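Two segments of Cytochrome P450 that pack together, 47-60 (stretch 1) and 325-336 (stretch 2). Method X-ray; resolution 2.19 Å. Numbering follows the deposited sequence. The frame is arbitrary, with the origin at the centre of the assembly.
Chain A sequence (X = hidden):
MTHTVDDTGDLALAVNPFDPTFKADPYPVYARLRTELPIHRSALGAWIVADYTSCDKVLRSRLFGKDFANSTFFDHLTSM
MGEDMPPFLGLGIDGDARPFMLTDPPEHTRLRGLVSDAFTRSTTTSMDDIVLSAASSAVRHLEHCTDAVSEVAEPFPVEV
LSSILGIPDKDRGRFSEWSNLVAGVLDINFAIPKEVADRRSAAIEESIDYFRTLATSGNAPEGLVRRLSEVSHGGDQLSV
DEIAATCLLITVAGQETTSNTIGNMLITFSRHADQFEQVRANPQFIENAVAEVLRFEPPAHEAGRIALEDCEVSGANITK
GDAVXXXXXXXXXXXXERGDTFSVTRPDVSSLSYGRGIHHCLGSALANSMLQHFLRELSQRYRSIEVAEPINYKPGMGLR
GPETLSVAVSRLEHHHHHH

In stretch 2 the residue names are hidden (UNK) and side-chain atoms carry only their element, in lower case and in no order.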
# COMPACT_ATOMS: atom_id res chain seq x y z
N TRP A 47 -0.12 -12.99 -16.03
CA TRP A 47 0.86 -13.93 -15.48
C TRP A 47 0.95 -13.76 -13.99
O TRP A 47 0.71 -12.67 -13.48
CB TRP A 47 2.21 -13.65 -16.11
CG TRP A 47 2.21 -14.07 -17.55
CD1 TRP A 47 1.81 -13.32 -18.66
CD2 TRP A 47 2.56 -15.39 -18.08
NE1 TRP A 47 1.90 -14.06 -19.80
CE2 TRP A 47 2.35 -15.31 -19.54
CE3 TRP A 47 3.03 -16.58 -17.53
CZ2 TRP A 47 2.60 -16.39 -20.38
CZ3 TRP A 47 3.27 -17.66 -18.38
CH2 TRP A 47 3.07 -17.57 -19.78
N ILE A 48 1.30 -14.84 -13.29
CA ILE A 48 1.45 -14.82 -11.82
C ILE A 48 2.85 -15.29 -11.49
O ILE A 48 3.28 -16.31 -11.98
CB ILE A 48 0.41 -15.71 -11.11
CG1 ILE A 48 -1.01 -15.50 -11.67
CG2 ILE A 48 0.41 -15.47 -9.61
CD1 ILE A 48 -1.61 -14.11 -11.48
N VAL A 49 3.56 -14.54 -10.65
CA VAL A 49 4.97 -14.85 -10.36
C VAL A 49 5.19 -15.01 -8.85
O VAL A 49 4.80 -14.11 -8.08
CB VAL A 49 5.91 -13.75 -10.91
CG1 VAL A 49 7.34 -13.98 -10.45
CG2 VAL A 49 5.86 -13.71 -12.43
N ALA A 50 5.80 -16.13 -8.43
CA ALA A 50 5.78 -16.53 -7.01
C ALA A 50 7.13 -16.57 -6.26
O ALA A 50 7.17 -16.47 -5.03
CB ALA A 50 5.04 -17.87 -6.87
N ASP A 51 8.23 -16.73 -7.00
CA ASP A 51 9.53 -16.89 -6.39
C ASP A 51 10.26 -15.58 -6.17
O ASP A 51 10.31 -14.74 -7.06
CB ASP A 51 10.42 -17.83 -7.23
CG ASP A 51 10.61 -17.33 -8.66
OD1 ASP A 51 11.78 -17.22 -9.10
OD2 ASP A 51 9.59 -17.05 -9.35
N TYR A 52 10.85 -15.44 -4.98
CA TYR A 52 11.71 -14.29 -4.69
C TYR A 52 12.52 -13.80 -5.89
O TYR A 52 12.38 -12.65 -6.30
CB TYR A 52 12.69 -14.56 -3.52
CG TYR A 52 13.53 -13.32 -3.16
CD1 TYR A 52 12.93 -12.19 -2.57
CD2 TYR A 52 14.92 -13.27 -3.41
CE1 TYR A 52 13.67 -11.05 -2.26
CE2 TYR A 52 15.68 -12.13 -3.09
CZ TYR A 52 15.04 -11.03 -2.50
OH TYR A 52 15.75 -9.91 -2.18
N THR A 53 13.35 -14.66 -6.47
CA THR A 53 14.33 -14.14 -7.44
C THR A 53 13.68 -13.49 -8.66
O THR A 53 14.04 -12.37 -9.02
CB THR A 53 15.42 -15.15 -7.83
OG1 THR A 53 15.89 -15.82 -6.65
CG2 THR A 53 16.60 -14.43 -8.48
N SER A 54 12.69 -14.17 -9.27
CA SER A 54 11.95 -13.63 -10.44
C SER A 54 11.14 -12.39 -10.08
O SER A 54 11.06 -11.44 -10.86
CB SER A 54 11.03 -14.69 -11.08
OG SER A 54 11.70 -15.94 -11.29
N CYS A 55 10.52 -12.42 -8.90
CA CYS A 55 9.78 -11.24 -8.38
C CYS A 55 10.67 -9.98 -8.39
O CYS A 55 10.26 -8.94 -8.93
CB CYS A 55 9.26 -11.49 -6.97
SG CYS A 55 7.71 -12.43 -6.83
N ASP A 56 11.86 -10.09 -7.79
CA ASP A 56 12.82 -8.98 -7.72
C ASP A 56 13.17 -8.59 -9.12
O ASP A 56 13.06 -7.44 -9.51
CB ASP A 56 14.10 -9.37 -6.96
CG ASP A 56 15.23 -8.34 -7.14
OD1 ASP A 56 15.52 -7.58 -6.21
OD2 ASP A 56 15.82 -8.29 -8.23
N LYS A 57 13.60 -9.59 -9.88
CA LYS A 57 13.99 -9.45 -11.27
C LYS A 57 12.97 -8.65 -12.10
O LYS A 57 13.35 -7.69 -12.77
CB LYS A 57 14.27 -10.84 -11.86
CG LYS A 57 15.74 -11.30 -11.84
CD LYS A 57 16.49 -11.09 -10.52
CE LYS A 57 17.86 -11.77 -10.51
NZ LYS A 57 18.61 -11.82 -11.80
N VAL A 58 11.70 -9.02 -12.03
CA VAL A 58 10.63 -8.33 -12.79
C VAL A 58 10.30 -6.90 -12.28
O VAL A 58 10.08 -5.98 -13.09
CB VAL A 58 9.33 -9.19 -12.86
CG1 VAL A 58 8.18 -8.42 -13.51
CG2 VAL A 58 9.58 -10.49 -13.60
N LEU A 59 10.26 -6.72 -10.96
CA LEU A 59 10.07 -5.36 -10.38
C LEU A 59 11.18 -4.40 -10.84
O LEU A 59 10.91 -3.24 -11.16
CB LEU A 59 9.99 -5.40 -8.85
CG LEU A 59 8.88 -6.24 -8.18
CD1 LEU A 59 9.16 -6.43 -6.70
CD2 LEU A 59 7.49 -5.65 -8.40
N ARG A 60 12.41 -4.91 -10.96
CA ARG A 60 13.58 -4.07 -11.25
C ARG A 60 13.81 -3.80 -12.73
O ARG A 60 14.32 -2.75 -13.10
CB ARG A 60 14.86 -4.68 -10.66
CG ARG A 60 14.84 -4.85 -9.14
CD ARG A 60 16.23 -5.14 -8.61
NE ARG A 60 16.82 -3.89 -8.16
CZ ARG A 60 17.09 -3.58 -6.89
NH1 ARG A 60 16.87 -4.44 -5.90
NH2 ARG A 60 17.59 -2.39 -6.60
N UNK A 325 1.50 -10.16 -12.67
CA UNK A 325 1.14 -9.97 -11.29
C UNK A 325 2.30 -10.47 -10.45
O UNK A 325 2.60 -11.67 -10.46
c UNK A 325 -0.08 -10.85 -11.02
c UNK A 325 -3.37 -9.73 -11.80
s UNK A 325 -1.87 -8.86 -11.32
c UNK A 325 -1.18 -10.16 -10.29
N UNK A 326 2.97 -9.60 -9.73
CA UNK A 326 4.13 -10.03 -8.96
C UNK A 326 3.72 -10.31 -7.51
O UNK A 326 3.33 -9.38 -6.81
c UNK A 326 5.26 -8.98 -9.01
c UNK A 326 6.38 -9.36 -8.06
c UNK A 326 5.79 -8.86 -10.43
N UNK A 327 3.82 -11.56 -7.07
CA UNK A 327 3.37 -11.92 -5.70
C UNK A 327 4.40 -11.61 -4.63
O UNK A 327 5.15 -12.49 -4.20
c UNK A 327 1.66 -15.31 -6.32
c UNK A 327 0.65 -13.03 -6.59
c UNK A 327 1.57 -13.92 -5.75
c UNK A 327 3.01 -13.40 -5.61
N UNK A 328 4.43 -10.35 -4.23
CA UNK A 328 5.29 -9.87 -3.16
C UNK A 328 5.20 -10.74 -1.91
O UNK A 328 6.24 -11.06 -1.30
c UNK A 328 4.30 -6.09 -3.24
c UNK A 328 5.98 -7.14 -4.70
c UNK A 328 4.70 -7.38 -3.91
c UNK A 328 4.88 -8.44 -2.81
N UNK A 329 3.98 -11.14 -1.54
CA UNK A 329 3.70 -11.91 -0.33
C UNK A 329 4.35 -13.31 -0.39
O UNK A 329 4.93 -13.77 0.60
c UNK A 329 2.19 -12.01 -0.10
N UNK A 330 4.28 -13.94 -1.56
CA UNK A 330 4.94 -15.22 -1.83
C UNK A 330 6.48 -15.14 -1.79
O UNK A 330 7.11 -15.84 -0.99
o UNK A 330 4.88 -17.08 -3.34
c UNK A 330 4.47 -15.77 -3.18
N UNK A 331 7.07 -14.29 -2.61
CA UNK A 331 8.51 -14.09 -2.62
C UNK A 331 9.05 -13.89 -1.22
O UNK A 331 9.98 -14.55 -0.84
N UNK A 332 8.44 -13.00 -0.45
CA UNK A 332 8.87 -12.73 0.92
C UNK A 332 9.09 -13.96 1.80
O UNK A 332 10.02 -13.98 2.64
o UNK A 332 8.97 -10.01 0.35
c UNK A 332 7.89 -11.77 1.59
c UNK A 332 8.03 -10.34 1.08
n UNK A 332 7.06 -9.49 1.43
N UNK A 333 8.22 -14.98 1.64
CA UNK A 333 8.26 -16.17 2.47
C UNK A 333 9.54 -16.98 2.23
O UNK A 333 9.95 -17.79 3.06
c UNK A 333 6.97 -17.03 2.33
n UNK A 333 2.83 -15.51 6.23
n UNK A 333 4.09 -17.38 5.79
c UNK A 333 3.88 -16.06 5.66
c UNK A 333 5.71 -16.40 2.92
n UNK A 333 4.74 -15.31 4.97
c UNK A 333 5.95 -15.86 4.33
N UNK A 334 10.21 -16.69 1.11
CA UNK A 334 11.55 -17.26 0.85
C UNK A 334 12.67 -16.19 0.76
O UNK A 334 13.78 -16.50 0.34
c UNK A 334 11.54 -18.21 -0.38
o UNK A 334 11.25 -19.69 -2.73
c UNK A 334 11.37 -18.47 -2.91
o UNK A 334 11.61 -17.99 -4.05
c UNK A 334 11.25 -17.54 -1.72
N UNK A 335 12.40 -14.95 1.17
CA UNK A 335 13.42 -13.88 1.11
C UNK A 335 14.51 -14.02 2.19
O UNK A 335 15.63 -13.52 2.02
c UNK A 335 12.77 -12.50 1.17
N UNK A 336 14.17 -14.72 3.27
CA UNK A 336 15.05 -15.00 4.41
C UNK A 336 15.01 -16.51 4.74
O UNK A 336 14.10 -17.20 4.29
c UNK A 336 14.77 -12.70 5.47
c UNK A 336 13.14 -14.51 6.01
c UNK A 336 14.59 -14.20 5.66

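Position 325 carries three carbons and a sulfur in an unbranched chain, the sulfur lying between the second and third carbons. Its backbone pairs in parallel with stretch 1: N donates to Trp47 O (2.8 Å) and O accepts from Val49 N (3.0 Å), while CB lies 3.6 Å from Ile48 CD1. The thioether makes this Met325.

At 326, one carbon bears two others, a fork directly at CB, which identifies Val326. CB points to the opposite face of the sheet from Met325, the same face as Val49, where the helix of stretch 1 packs. CG1 is 3.6 Å from Cys55 SG and 3.9 Å from Leu59 CD2, and CG2 is 3.9 Å from Val58 CG1.

Position 327 has four carbons forked at the second, and its N continues the ladder by donating to Val49 O (2.9 Å). The fork beyond CB indicates leucine. CD2 of Leu327 meets Ile48 CG2 at 3.5 Å, and the residue occupies the N-cap position of the following helix.

The same four-carbon fork recurs at 328, again a leucine. CB of Leu328 points away from stretch 1, yet CD2 comes within 3.8 Å of Leu59 CD1. Position 329 has a single carbon, directed away from stretch 1 and making no contact with it: Ala329.

At 330, one carbon carries one oxygen, a hydroxyl directed at the backbone of Ala50; this is Ser330. Ser330 OG donates to Ala50 O at 2.9 Å. Position 331 has no side-chain atoms and is Gly331. Its CA approaches Tyr52 N to 3.6 Å, and a CB here would sit a tight 3.4 Å from Tyr52 CA.

Position 332 has two carbons, the second bearing an oxygen and a nitrogen, an amide that makes it Asn332. At 333, three carbons lead to a nitrogen and a carbon bearing two further nitrogens, a guanidinium, so this is Arg333. Neither makes a close contact with stretch 1.

Three carbons, the last carrying two oxygens, mark 334 as Glu334. Its OE2 accepts a weak hydrogen bond from Tyr52 N (2.8 Å). The lone carbon of 335, CB, lies 3.8 Å from Tyr52 CD1, while CA sits over one face of the ring; this is Ala335. Position 336, one carbon bearing two others, is Val336 and lies out of reach.

The contact thus begins as a short parallel ladder and continues between helices. Val326 fills a pocket lined by Cys55, Val58 and Leu59, while Ser330 and Glu334 engage backbone groups around the start of the stretch 1 helix, where the glycine permits close approach. Together the two segments bury 748 Å².

Stretch 2, residues 325-336: MVLLASGNREAV
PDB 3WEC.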